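PDB 5EJR: myosin-I heavy chain from Dictyostelium discoideum, which is an actin-based motor with ATPase activity that takes part in the early steps of phagocytosis and in adhesion, its tail ending in a MyTH4-FERM module. Local coordinates for residues A[72-77]-A[127-132]. Residues are numbered along the deposited sequence; the frame is centred on the assembly and turned at random.
Sequences MMWMGD and GFELIY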
loop_
_atom_site.group_PDB
_atom_site.type_symbol
_atom_site.label_atom_id
_atom_site.label_comp_id
_atom_site.label_asym_id
_atom_site.label_seq_id
_atom_site.Cartn_x
_atom_site.Cartn_y
_atom_site.Cartn_z
ATOM N N MET A 72 7.784 6.648 25.193
ATOM C CA MET A 72 7.657 7.932 25.886
ATOM C C MET A 72 7.334 9.075 24.925
ATOM O O MET A 72 6.530 9.938 25.257
ATOM C CB MET A 72 8.929 8.225 26.695
ATOM C CG MET A 72 9.097 7.321 27.905
ATOM S SD MET A 72 10.453 7.840 29.001
ATOM C CE MET A 72 9.901 9.490 29.452
ATOM N N MET A 73 7.924 9.056 23.723
ATOM C CA MET A 73 7.681 10.036 22.662
ATOM C C MET A 73 6.263 9.891 22.135
ATOM O O MET A 73 5.609 10.892 21.863
ATOM C CB MET A 73 8.662 9.818 21.506
ATOM C CG MET A 73 10.046 10.313 21.788
ATOM S SD MET A 73 11.248 9.634 20.629
ATOM C CE MET A 73 11.116 10.744 19.390
ATOM N N TRP A 74 5.796 8.642 21.969
ATOM C CA TRP A 74 4.454 8.355 21.461
ATOM C C TRP A 74 3.390 8.843 22.459
ATOM O O TRP A 74 2.399 9.474 22.070
ATOM C CB TRP A 74 4.293 6.853 21.193
ATOM C CG TRP A 74 2.868 6.459 20.991
ATOM C CD1 TRP A 74 2.058 5.811 21.879
ATOM C CD2 TRP A 74 2.050 6.787 19.863
ATOM N NE1 TRP A 74 0.795 5.664 21.348
ATOM C CE2 TRP A 74 0.754 6.280 20.121
ATOM C CE3 TRP A 74 2.290 7.447 18.642
ATOM C CZ2 TRP A 74 -0.293 6.395 19.196
ATOM C CZ3 TRP A 74 1.256 7.549 17.721
ATOM C CH2 TRP A 74 -0.020 7.042 18.008
ATOM N N MET A 75 3.632 8.555 23.751
ATOM C CA MET A 75 2.784 8.906 24.885
ATOM C C MET A 75 2.839 10.389 25.266
ATOM O O MET A 75 2.000 10.839 26.041
ATOM C CB MET A 75 3.114 8.005 26.074
ATOM C CG MET A 75 2.678 6.579 25.843
ATOM S SD MET A 75 3.222 5.438 27.122
ATOM C CE MET A 75 2.095 5.939 28.486
ATOM N N GLY A 76 3.792 11.132 24.699
ATOM C CA GLY A 76 3.965 12.560 24.950
ATOM C C GLY A 76 4.657 12.896 26.259
ATOM O O GLY A 76 4.425 13.968 26.822
ATOM N N ASP A 77 5.514 11.990 26.748
ATOM C CA ASP A 77 6.283 12.145 27.987
ATOM C C ASP A 77 7.774 12.415 27.727
ATOM O O ASP A 77 8.537 12.609 28.673
ATOM C CB ASP A 77 6.101 10.917 28.896
ATOM C CG ASP A 77 4.664 10.666 29.312
ATOM O OD1 ASP A 77 3.998 11.628 29.775
ATOM O OD2 ASP A 77 4.211 9.509 29.197
ATOM N N GLY A 127 -0.834 5.030 25.758
ATOM C CA GLY A 127 -0.150 3.808 26.148
ATOM C C GLY A 127 -1.008 2.628 25.774
ATOM O O GLY A 127 -0.507 1.656 25.200
ATOM N N PHE A 128 -2.332 2.729 26.021
ATOM C CA PHE A 128 -3.241 1.660 25.597
ATOM C C PHE A 128 -3.434 1.612 24.061
ATOM O O PHE A 128 -3.631 0.524 23.519
ATOM C CB PHE A 128 -4.586 1.719 26.334
ATOM C CG PHE A 128 -4.498 1.241 27.766
ATOM C CD1 PHE A 128 -4.174 -0.078 28.059
ATOM C CD2 PHE A 128 -4.740 2.111 28.822
ATOM C CE1 PHE A 128 -4.074 -0.513 29.386
ATOM C CE2 PHE A 128 -4.647 1.672 30.148
ATOM C CZ PHE A 128 -4.313 0.364 30.421
ATOM N N GLU A 129 -3.356 2.774 23.374
ATOM C CA GLU A 129 -3.455 2.852 21.896
ATOM C C GLU A 129 -2.282 2.073 21.274
ATOM O O GLU A 129 -2.461 1.340 20.288
ATOM C CB GLU A 129 -3.402 4.313 21.423
ATOM C CG GLU A 129 -4.691 5.081 21.672
ATOM C CD GLU A 129 -4.651 6.546 21.292
ATOM O OE1 GLU A 129 -3.558 7.151 21.361
ATOM O OE2 GLU A 129 -5.722 7.098 20.953
ATOM N N LEU A 130 -1.092 2.193 21.899
ATOM C CA LEU A 130 0.114 1.470 21.493
ATOM C C LEU A 130 -0.098 -0.025 21.688
ATOM O O LEU A 130 0.240 -0.784 20.794
ATOM C CB LEU A 130 1.356 1.986 22.259
ATOM C CG LEU A 130 2.680 1.181 22.151
ATOM C CD1 LEU A 130 3.154 1.049 20.709
ATOM C CD2 LEU A 130 3.757 1.841 22.956
ATOM N N ILE A 131 -0.730 -0.447 22.800
ATOM C CA ILE A 131 -1.005 -1.871 23.049
ATOM C C ILE A 131 -1.925 -2.422 21.949
ATOM O O ILE A 131 -1.720 -3.543 21.462
ATOM C CB ILE A 131 -1.564 -2.105 24.476
ATOM C CG1 ILE A 131 -0.458 -1.837 25.532
ATOM C CG2 ILE A 131 -2.138 -3.509 24.621
ATOM C CD1 ILE A 131 -0.946 -1.635 26.992
ATOM N N TYR A 132 -2.924 -1.616 21.544
ATOM C CA TYR A 132 -3.831 -1.998 20.459
ATOM C C TYR A 132 -3.046 -2.262 19.164
ATOM O O TYR A 132 -3.256 -3.293 18.521
ATOM C CB TYR A 132 -4.885 -0.903 20.222
ATOM C CG TYR A 132 -5.600 -1.074 18.899
ATOM C CD1 TYR A 132 -6.605 -2.023 18.748
ATOM C CD2 TYR A 132 -5.233 -0.325 17.782
ATOM C CE1 TYR A 132 -7.239 -2.219 17.522
ATOM C CE2 TYR A 132 -5.855 -0.519 16.546
ATOM C CZ TYR A 132 -6.867 -1.457 16.427
ATOM O OH TYR A 132 -7.512 -1.642 15.224
#
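Trp74 and Met75, at the end of helix 58-75, pack against Gly127, Glu129 and Leu130 of helix 121-137 inside the all-helical MyTH4 domain of the myosin tail. Met75 is a worked example of how a methionine can lie over a glycine on a neighbouring helix, where any side chain would collide with its CE methyl: the CA atoms of Met75 and Gly127 lie 6.0 Å apart. The methionine, its CG anti to the carbonyl carbon, is extended as far as SD, then bent at chi3 (73°), which lays the CE methyl against Gly127 CA. CG sits 3.8 Å from Gly127 N, while SD and CE each come to 3.9 Å from Gly127 CA. An alanine in place of Met75 would probably leave the bare backbone of Gly127 without this thioether cover and open a gap between the helices. The indole of Trp74, its CG swung anti to the backbone N (chi1 166°), packs separately on the same helix. Its NE1 lies 3.8 Å from Leu130 CB and donates a hydrogen bond to Lys126 O, one residue before Gly127; indole and leucine side chain run antiparallel where they pass. Ile90 of helix 86-99 touches both Trp74 and Leu130, and Ile197 of helix 194-205 also reaches the indole. The packing is looser at Glu129, where OE1, salt-bridged to Arg201 NH2, approaches Trp74 CZ2 obliquely at 4.0 Å, the carboxylate and ring planes 49° apart. On the solvent side, exposed Gly76, with positive phi, is the C' residue of a Schellman motif that ends helix 58-75, and Asp77 OD2 then bonds Ser123 OG of helix 121-137. The motif's hydrogen bond from Asp77 N to Met72 O measures 2.7 Å; its companion, Gly76 N to Met73 O, is weak.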